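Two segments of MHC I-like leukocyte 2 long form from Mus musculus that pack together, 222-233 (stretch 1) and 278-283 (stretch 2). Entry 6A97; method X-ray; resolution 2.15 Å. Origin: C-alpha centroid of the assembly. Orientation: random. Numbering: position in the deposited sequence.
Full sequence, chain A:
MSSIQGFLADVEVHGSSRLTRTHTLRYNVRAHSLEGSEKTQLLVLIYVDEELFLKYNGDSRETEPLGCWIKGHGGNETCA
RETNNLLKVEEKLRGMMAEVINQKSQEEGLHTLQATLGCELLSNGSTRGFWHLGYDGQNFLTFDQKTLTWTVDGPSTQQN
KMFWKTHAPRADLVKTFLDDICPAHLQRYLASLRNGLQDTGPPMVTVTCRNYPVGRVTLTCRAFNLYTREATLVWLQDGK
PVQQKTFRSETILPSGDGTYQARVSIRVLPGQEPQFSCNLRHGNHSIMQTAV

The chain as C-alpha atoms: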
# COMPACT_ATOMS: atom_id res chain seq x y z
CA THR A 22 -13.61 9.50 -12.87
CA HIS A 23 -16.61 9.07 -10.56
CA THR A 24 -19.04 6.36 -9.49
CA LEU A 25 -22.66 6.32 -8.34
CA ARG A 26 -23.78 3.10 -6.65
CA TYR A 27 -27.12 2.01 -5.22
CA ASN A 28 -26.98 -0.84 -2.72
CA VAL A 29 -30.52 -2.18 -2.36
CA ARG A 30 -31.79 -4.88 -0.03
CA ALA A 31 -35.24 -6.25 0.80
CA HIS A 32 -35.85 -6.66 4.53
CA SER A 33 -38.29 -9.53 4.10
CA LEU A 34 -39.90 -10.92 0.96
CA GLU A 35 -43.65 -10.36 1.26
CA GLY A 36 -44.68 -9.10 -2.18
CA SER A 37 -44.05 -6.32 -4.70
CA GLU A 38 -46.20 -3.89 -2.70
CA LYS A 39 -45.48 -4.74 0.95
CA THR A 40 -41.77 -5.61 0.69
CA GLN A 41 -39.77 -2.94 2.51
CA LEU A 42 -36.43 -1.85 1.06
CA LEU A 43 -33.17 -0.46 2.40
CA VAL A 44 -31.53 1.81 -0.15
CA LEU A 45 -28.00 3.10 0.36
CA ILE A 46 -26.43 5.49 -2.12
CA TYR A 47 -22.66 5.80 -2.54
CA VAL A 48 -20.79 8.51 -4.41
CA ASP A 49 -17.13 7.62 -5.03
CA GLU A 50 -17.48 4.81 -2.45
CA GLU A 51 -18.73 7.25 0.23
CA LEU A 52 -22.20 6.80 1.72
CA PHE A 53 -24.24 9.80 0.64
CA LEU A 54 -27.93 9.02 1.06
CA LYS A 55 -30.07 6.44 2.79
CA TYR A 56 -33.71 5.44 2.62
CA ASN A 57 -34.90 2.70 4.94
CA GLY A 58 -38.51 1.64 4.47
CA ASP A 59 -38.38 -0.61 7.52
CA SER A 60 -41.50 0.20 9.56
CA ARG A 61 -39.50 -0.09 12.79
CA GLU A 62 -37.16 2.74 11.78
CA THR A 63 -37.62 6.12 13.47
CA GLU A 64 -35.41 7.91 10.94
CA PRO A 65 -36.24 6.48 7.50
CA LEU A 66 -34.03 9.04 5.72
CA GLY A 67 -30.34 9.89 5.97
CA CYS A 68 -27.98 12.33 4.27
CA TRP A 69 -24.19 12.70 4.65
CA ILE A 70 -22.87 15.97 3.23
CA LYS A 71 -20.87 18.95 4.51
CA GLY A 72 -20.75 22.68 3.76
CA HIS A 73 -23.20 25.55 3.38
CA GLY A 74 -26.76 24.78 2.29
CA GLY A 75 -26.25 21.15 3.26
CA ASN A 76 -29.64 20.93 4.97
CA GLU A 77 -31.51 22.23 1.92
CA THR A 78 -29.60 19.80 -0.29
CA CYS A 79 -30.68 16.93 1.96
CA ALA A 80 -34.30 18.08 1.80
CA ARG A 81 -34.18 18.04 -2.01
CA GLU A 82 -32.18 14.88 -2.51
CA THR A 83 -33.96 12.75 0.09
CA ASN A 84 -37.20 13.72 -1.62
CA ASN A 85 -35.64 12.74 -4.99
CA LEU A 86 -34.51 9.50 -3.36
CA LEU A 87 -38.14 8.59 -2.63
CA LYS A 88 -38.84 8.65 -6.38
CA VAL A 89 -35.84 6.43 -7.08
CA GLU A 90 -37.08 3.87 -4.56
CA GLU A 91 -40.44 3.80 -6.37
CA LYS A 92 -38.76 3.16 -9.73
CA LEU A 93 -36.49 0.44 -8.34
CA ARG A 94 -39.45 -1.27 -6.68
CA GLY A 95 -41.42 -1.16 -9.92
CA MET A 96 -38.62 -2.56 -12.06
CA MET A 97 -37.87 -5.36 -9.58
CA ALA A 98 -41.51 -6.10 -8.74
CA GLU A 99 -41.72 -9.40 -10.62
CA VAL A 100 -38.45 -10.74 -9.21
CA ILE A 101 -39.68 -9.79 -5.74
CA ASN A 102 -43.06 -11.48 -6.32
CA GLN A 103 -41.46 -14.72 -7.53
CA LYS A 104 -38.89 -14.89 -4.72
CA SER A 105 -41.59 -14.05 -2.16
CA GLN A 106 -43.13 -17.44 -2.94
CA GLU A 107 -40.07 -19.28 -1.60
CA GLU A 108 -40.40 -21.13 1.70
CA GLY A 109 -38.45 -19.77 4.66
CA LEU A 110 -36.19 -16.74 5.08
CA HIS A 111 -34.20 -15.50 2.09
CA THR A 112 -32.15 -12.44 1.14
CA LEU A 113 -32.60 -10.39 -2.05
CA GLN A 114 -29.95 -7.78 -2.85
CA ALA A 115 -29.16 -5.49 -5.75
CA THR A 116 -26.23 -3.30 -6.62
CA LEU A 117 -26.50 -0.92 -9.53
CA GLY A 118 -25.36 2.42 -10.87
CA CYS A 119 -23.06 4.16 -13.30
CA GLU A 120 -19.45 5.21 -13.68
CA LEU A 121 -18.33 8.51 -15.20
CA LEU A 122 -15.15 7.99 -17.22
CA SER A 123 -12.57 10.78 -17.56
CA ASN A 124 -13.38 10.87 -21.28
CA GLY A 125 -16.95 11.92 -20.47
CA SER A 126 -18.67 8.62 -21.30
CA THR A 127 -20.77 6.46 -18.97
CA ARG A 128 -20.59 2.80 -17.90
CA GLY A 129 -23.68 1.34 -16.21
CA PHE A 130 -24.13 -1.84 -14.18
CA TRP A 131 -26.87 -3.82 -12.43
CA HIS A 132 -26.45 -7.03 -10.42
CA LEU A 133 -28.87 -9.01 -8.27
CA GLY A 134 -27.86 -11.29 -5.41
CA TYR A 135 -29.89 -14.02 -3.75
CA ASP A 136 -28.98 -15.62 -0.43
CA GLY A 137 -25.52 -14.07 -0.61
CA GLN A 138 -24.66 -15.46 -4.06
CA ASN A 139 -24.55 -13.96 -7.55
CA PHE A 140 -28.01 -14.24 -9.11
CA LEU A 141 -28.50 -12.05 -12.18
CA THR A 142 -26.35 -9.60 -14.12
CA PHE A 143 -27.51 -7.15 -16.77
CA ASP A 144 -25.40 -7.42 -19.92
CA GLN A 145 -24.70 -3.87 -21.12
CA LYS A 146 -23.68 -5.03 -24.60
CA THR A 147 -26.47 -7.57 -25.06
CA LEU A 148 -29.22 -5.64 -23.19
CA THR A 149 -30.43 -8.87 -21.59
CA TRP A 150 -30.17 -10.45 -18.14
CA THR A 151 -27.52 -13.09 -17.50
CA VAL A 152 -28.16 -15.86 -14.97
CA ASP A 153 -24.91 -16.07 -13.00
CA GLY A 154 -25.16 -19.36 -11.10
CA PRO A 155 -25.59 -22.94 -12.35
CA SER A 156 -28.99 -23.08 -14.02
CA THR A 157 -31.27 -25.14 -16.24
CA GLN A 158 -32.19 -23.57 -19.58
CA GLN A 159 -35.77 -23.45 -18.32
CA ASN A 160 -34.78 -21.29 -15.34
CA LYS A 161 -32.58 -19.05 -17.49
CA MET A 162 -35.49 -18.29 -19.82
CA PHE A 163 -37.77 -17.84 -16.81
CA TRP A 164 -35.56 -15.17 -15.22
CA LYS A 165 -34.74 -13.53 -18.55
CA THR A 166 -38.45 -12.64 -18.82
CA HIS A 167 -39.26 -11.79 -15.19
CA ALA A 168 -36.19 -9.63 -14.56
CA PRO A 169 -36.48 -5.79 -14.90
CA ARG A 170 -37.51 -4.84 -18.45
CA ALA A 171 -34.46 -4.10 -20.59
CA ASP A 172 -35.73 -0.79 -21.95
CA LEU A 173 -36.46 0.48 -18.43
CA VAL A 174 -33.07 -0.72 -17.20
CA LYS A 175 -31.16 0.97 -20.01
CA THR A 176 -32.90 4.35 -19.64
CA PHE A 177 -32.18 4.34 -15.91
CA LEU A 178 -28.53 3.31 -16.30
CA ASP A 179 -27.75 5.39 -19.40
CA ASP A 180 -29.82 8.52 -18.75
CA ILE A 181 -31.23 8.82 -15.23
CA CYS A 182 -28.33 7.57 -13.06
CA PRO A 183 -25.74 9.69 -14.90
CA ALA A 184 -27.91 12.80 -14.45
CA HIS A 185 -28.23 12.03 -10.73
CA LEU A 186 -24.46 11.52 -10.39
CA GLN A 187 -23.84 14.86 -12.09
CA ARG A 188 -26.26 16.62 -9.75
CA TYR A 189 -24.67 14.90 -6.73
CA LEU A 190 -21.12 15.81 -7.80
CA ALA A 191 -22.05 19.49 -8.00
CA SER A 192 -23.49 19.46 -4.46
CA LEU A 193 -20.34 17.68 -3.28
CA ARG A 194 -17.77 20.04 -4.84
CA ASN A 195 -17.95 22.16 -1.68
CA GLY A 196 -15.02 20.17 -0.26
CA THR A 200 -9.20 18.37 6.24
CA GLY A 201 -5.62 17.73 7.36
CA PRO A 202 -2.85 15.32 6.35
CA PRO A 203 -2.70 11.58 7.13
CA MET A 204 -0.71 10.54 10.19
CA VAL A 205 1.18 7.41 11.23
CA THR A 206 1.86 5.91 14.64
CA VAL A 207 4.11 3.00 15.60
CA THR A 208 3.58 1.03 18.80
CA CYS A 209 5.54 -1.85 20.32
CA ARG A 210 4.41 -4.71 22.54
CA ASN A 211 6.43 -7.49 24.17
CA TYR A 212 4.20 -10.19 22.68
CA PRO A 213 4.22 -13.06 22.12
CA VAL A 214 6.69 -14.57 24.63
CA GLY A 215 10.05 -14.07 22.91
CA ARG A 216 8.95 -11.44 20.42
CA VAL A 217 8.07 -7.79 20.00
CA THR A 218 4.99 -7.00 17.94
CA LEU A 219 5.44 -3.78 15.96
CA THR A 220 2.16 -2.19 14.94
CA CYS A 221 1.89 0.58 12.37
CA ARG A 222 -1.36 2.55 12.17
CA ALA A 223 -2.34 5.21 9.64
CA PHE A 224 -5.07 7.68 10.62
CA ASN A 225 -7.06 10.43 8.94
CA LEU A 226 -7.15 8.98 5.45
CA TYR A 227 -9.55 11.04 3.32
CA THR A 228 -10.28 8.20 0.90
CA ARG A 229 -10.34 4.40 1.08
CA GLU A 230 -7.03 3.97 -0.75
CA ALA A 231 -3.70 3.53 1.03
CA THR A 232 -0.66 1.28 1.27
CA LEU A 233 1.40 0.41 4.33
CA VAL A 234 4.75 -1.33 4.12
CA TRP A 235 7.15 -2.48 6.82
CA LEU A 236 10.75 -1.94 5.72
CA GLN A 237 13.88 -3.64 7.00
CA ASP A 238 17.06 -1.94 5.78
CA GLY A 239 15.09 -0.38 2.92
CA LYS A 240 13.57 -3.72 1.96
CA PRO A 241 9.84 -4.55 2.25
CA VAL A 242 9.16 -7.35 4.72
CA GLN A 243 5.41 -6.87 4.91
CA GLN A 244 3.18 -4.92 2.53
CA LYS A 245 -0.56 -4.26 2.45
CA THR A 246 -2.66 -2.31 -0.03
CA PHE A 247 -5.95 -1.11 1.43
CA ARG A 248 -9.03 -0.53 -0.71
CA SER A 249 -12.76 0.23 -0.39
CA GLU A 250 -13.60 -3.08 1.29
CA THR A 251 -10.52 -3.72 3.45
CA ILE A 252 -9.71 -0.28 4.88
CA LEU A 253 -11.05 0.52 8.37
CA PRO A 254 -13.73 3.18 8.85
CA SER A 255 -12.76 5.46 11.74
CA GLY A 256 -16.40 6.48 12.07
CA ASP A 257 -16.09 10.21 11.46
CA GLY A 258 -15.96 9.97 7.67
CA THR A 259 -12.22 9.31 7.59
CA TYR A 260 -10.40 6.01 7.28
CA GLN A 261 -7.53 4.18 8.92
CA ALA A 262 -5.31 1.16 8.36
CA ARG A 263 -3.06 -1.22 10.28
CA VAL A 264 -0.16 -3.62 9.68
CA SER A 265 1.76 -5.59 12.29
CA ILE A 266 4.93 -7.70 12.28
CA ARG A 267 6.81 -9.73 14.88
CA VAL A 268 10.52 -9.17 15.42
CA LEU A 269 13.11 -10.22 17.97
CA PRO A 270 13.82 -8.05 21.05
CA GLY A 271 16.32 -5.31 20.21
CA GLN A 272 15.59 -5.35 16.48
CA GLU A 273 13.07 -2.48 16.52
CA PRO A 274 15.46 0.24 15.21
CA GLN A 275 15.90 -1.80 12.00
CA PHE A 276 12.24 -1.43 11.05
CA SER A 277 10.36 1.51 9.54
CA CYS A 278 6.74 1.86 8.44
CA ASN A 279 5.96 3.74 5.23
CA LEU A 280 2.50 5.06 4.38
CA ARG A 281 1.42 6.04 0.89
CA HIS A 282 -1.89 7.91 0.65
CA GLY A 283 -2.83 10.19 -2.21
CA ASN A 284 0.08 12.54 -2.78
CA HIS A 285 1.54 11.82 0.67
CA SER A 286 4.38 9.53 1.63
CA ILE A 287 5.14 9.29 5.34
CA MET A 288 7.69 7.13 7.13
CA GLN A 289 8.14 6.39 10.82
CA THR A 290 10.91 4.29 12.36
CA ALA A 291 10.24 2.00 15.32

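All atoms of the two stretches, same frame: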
# COMPACT_ATOMS: atom_id res chain seq x y z
N ARG A 222 -0.01 2.09 12.47
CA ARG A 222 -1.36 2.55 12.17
C ARG A 222 -1.35 3.87 11.42
O ARG A 222 -0.61 4.79 11.78
CB ARG A 222 -2.19 2.69 13.44
CG ARG A 222 -2.42 1.39 14.19
CD ARG A 222 -3.18 1.65 15.49
NE ARG A 222 -4.57 2.01 15.22
CZ ARG A 222 -5.47 2.33 16.15
NH1 ARG A 222 -5.12 2.34 17.44
NH2 ARG A 222 -6.71 2.63 15.80
N ALA A 223 -2.17 3.96 10.37
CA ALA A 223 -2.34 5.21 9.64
C ALA A 223 -3.72 5.76 9.92
O ALA A 223 -4.71 5.05 9.78
CB ALA A 223 -2.13 4.99 8.15
N PHE A 224 -3.80 7.03 10.32
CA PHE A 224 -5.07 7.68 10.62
C PHE A 224 -5.37 8.80 9.64
O PHE A 224 -4.49 9.28 8.93
CB PHE A 224 -5.07 8.26 12.04
CG PHE A 224 -4.90 7.23 13.13
CD1 PHE A 224 -3.63 6.83 13.52
CD2 PHE A 224 -6.00 6.69 13.77
CE1 PHE A 224 -3.47 5.89 14.53
CE2 PHE A 224 -5.85 5.75 14.77
CZ PHE A 224 -4.58 5.35 15.15
N ASN A 225 -6.63 9.22 9.63
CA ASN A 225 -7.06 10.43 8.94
C ASN A 225 -6.86 10.33 7.44
O ASN A 225 -6.44 11.29 6.80
CB ASN A 225 -6.30 11.65 9.48
CG ASN A 225 -7.11 12.92 9.39
OD1 ASN A 225 -8.31 12.93 9.68
ND2 ASN A 225 -6.46 14.02 9.00
N LEU A 226 -7.16 9.16 6.89
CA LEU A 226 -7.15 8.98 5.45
C LEU A 226 -8.46 9.52 4.88
O LEU A 226 -9.53 9.16 5.36
CB LEU A 226 -6.95 7.50 5.09
CG LEU A 226 -5.76 6.85 5.81
CD1 LEU A 226 -5.69 5.36 5.52
CD2 LEU A 226 -4.46 7.55 5.43
N TYR A 227 -8.37 10.38 3.87
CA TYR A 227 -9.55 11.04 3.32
C TYR A 227 -10.33 10.14 2.37
O TYR A 227 -11.53 10.32 2.17
CB TYR A 227 -9.15 12.34 2.61
N THR A 228 -9.64 9.17 1.77
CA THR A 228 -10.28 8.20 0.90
C THR A 228 -9.97 6.79 1.38
O THR A 228 -9.26 6.61 2.36
CB THR A 228 -9.84 8.35 -0.57
OG1 THR A 228 -8.46 7.98 -0.70
CG2 THR A 228 -10.02 9.79 -1.04
N ARG A 229 -10.51 5.79 0.67
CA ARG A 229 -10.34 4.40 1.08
C ARG A 229 -9.15 3.72 0.40
O ARG A 229 -9.09 2.50 0.33
CB ARG A 229 -11.62 3.62 0.77
CG ARG A 229 -12.81 4.04 1.60
CD ARG A 229 -14.10 3.53 0.99
NE ARG A 229 -15.27 3.97 1.75
CZ ARG A 229 -16.09 3.15 2.40
NH1 ARG A 229 -15.88 1.84 2.36
NH2 ARG A 229 -17.12 3.64 3.06
N GLU A 230 -8.20 4.52 -0.08
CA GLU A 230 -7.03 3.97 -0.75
C GLU A 230 -5.74 4.34 -0.02
O GLU A 230 -5.46 5.52 0.21
CB GLU A 230 -6.96 4.44 -2.20
CG GLU A 230 -8.13 3.98 -3.04
CD GLU A 230 -8.04 4.45 -4.48
OE1 GLU A 230 -7.98 5.68 -4.69
OE2 GLU A 230 -8.02 3.60 -5.39
N ALA A 231 -4.96 3.32 0.33
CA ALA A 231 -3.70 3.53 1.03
C ALA A 231 -2.86 2.26 0.99
O ALA A 231 -3.38 1.16 0.82
CB ALA A 231 -3.94 3.96 2.46
N THR A 232 -1.55 2.42 1.12
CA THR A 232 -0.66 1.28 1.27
C THR A 232 0.26 1.48 2.45
O THR A 232 0.77 2.58 2.67
CB THR A 232 0.19 1.02 -0.00
OG1 THR A 232 1.05 2.14 -0.24
CG2 THR A 232 -0.69 0.80 -1.22
N LEU A 233 0.44 0.42 3.23
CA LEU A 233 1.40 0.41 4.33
C LEU A 233 2.43 -0.67 4.06
O LEU A 233 2.08 -1.77 3.64
CB LEU A 233 0.71 0.16 5.67
CG LEU A 233 -0.07 1.31 6.30
CD1 LEU A 233 -0.83 0.80 7.52
CD2 LEU A 233 0.86 2.45 6.70
N CYS A 278 8.02 1.97 9.12
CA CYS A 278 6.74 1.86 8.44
C CYS A 278 6.53 3.01 7.47
O CYS A 278 6.71 4.17 7.84
CB CYS A 278 5.58 1.81 9.44
SG CYS A 278 3.97 1.57 8.67
N ASN A 279 6.14 2.71 6.24
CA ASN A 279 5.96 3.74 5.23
C ASN A 279 4.53 3.76 4.70
O ASN A 279 4.05 2.77 4.13
CB ASN A 279 6.95 3.55 4.09
CG ASN A 279 6.89 4.66 3.05
OD1 ASN A 279 7.28 4.47 1.90
ND2 ASN A 279 6.41 5.83 3.46
N LEU A 280 3.85 4.89 4.89
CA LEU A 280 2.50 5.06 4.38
C LEU A 280 2.48 5.82 3.06
O LEU A 280 3.13 6.86 2.93
CB LEU A 280 1.63 5.81 5.40
CG LEU A 280 0.30 6.33 4.84
CD1 LEU A 280 -0.70 5.20 4.64
CD2 LEU A 280 -0.29 7.44 5.73
N ARG A 281 1.75 5.29 2.09
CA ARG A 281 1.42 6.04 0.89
C ARG A 281 -0.09 6.29 0.86
O ARG A 281 -0.88 5.36 0.94
CB ARG A 281 1.86 5.29 -0.37
CG ARG A 281 1.17 5.76 -1.65
CD ARG A 281 1.75 7.08 -2.15
NE ARG A 281 1.00 7.62 -3.28
CZ ARG A 281 1.16 7.23 -4.54
NH1 ARG A 281 2.04 6.29 -4.85
NH2 ARG A 281 0.43 7.79 -5.50
N HIS A 282 -0.48 7.56 0.76
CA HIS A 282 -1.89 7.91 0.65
C HIS A 282 -2.05 9.18 -0.15
O HIS A 282 -1.61 10.25 0.28
CB HIS A 282 -2.53 8.08 2.03
CG HIS A 282 -3.94 8.59 1.97
ND1 HIS A 282 -4.97 7.88 1.37
CD2 HIS A 282 -4.50 9.74 2.42
CE1 HIS A 282 -6.09 8.58 1.46
NE2 HIS A 282 -5.83 9.71 2.09
N GLY A 283 -2.68 9.06 -1.31
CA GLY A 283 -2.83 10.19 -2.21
C GLY A 283 -1.47 10.68 -2.65
O GLY A 283 -0.67 9.92 -3.19
O HOH W 1 3.36 2.15 1.36

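A histidine that turns inward at the end of a β-strand can serve as a polar staple, using both ring nitrogens to hold a neighbouring loop in place. His282 of this MHC I-like protein is a clear example. Its ND1 donates a hydrogen bond of 2.7 Å to Glu230 O, the shortest contact between the two stretches, while its NE2 accepts one from Tyr227 N at 3.2 Å with a more bent N-H...acceptor angle of 143°. This pattern places the proton on ND1 and leaves the NE2 lone pair to accept from Tyr227 N. Because both partners are main-chain atoms, the ring fixes the path of the loop between them and does not depend on the side chains of Tyr227 or Glu230; that of Tyr227 is not modelled beyond CB. Thr228 OG1 also lies near the plane of the ring, 3.3 Å from His282 CE1, beside the polarised carbon between the two nitrogens.

Beyond the histidine, the backbone takes over. Strand 231-233 runs antiparallel to strand 278-282, and Thr232 faces Arg281 as a hydrogen-bonded pair. Thr232 N donates to Arg281 O at 3.0 Å and Arg281 N donates to Thr232 O at 2.9 Å, both nearly straight, closing the small ring typical of such a pair. The next pair, Leu233 with Leu280, is non-hydrogen-bonded, and its CA atoms come closer, 4.8 Å against 5.2 Å for the CA atoms of Thr232 and Arg281. CA-H...O contacts supplement the ladder: Leu280 CA lies 3.5 Å from Thr232 O, and Ala231 CA lies 3.4 Å from Arg281 O.

Alternation along the strands sorts the side chains by chemistry. Thr232 and Arg281 share the partly exposed face, where Thr232 OG1 comes within 3.3 Å of Arg281 CB. The arginine then leads away from the other stretch, and its NE donates to Gly283 O at 2.8 Å, bracing the turn that follows its own strand; the positive phi of Gly283 is one that glycine adopts readily. A water joins the strands as well, 2.8 Å from Thr232 OG1 and donating to Asn279 O at 2.9 Å.

The opposite face is buried and apolar. Here Leu233 CD2 packs 3.7 Å from Leu280 CB and 3.8 Å from Cys278 SG, whose sulfur is covalently bonded elsewhere in the structure. Leu280 also reaches the other strand of stretch 1: its CD1 lies 3.8 Å from Ala223 CB and its CD2 is 4.2 Å from Leu226 CD2, while CD1 is also 4.1 Å from Ala231 CB in the paired strand. Strand 222-226 makes no backbone bridge to strand 278-282; the axes approach no closer than 8.6 Å and cross at -34°, so side chains span the gap. Leu226 completes the arrangement by placing CD2 over one face of the His282 ring, 3.9 Å from its centroid, in a CH-π contact. The same imidazole thus bonds through its nitrogens and packs through its face.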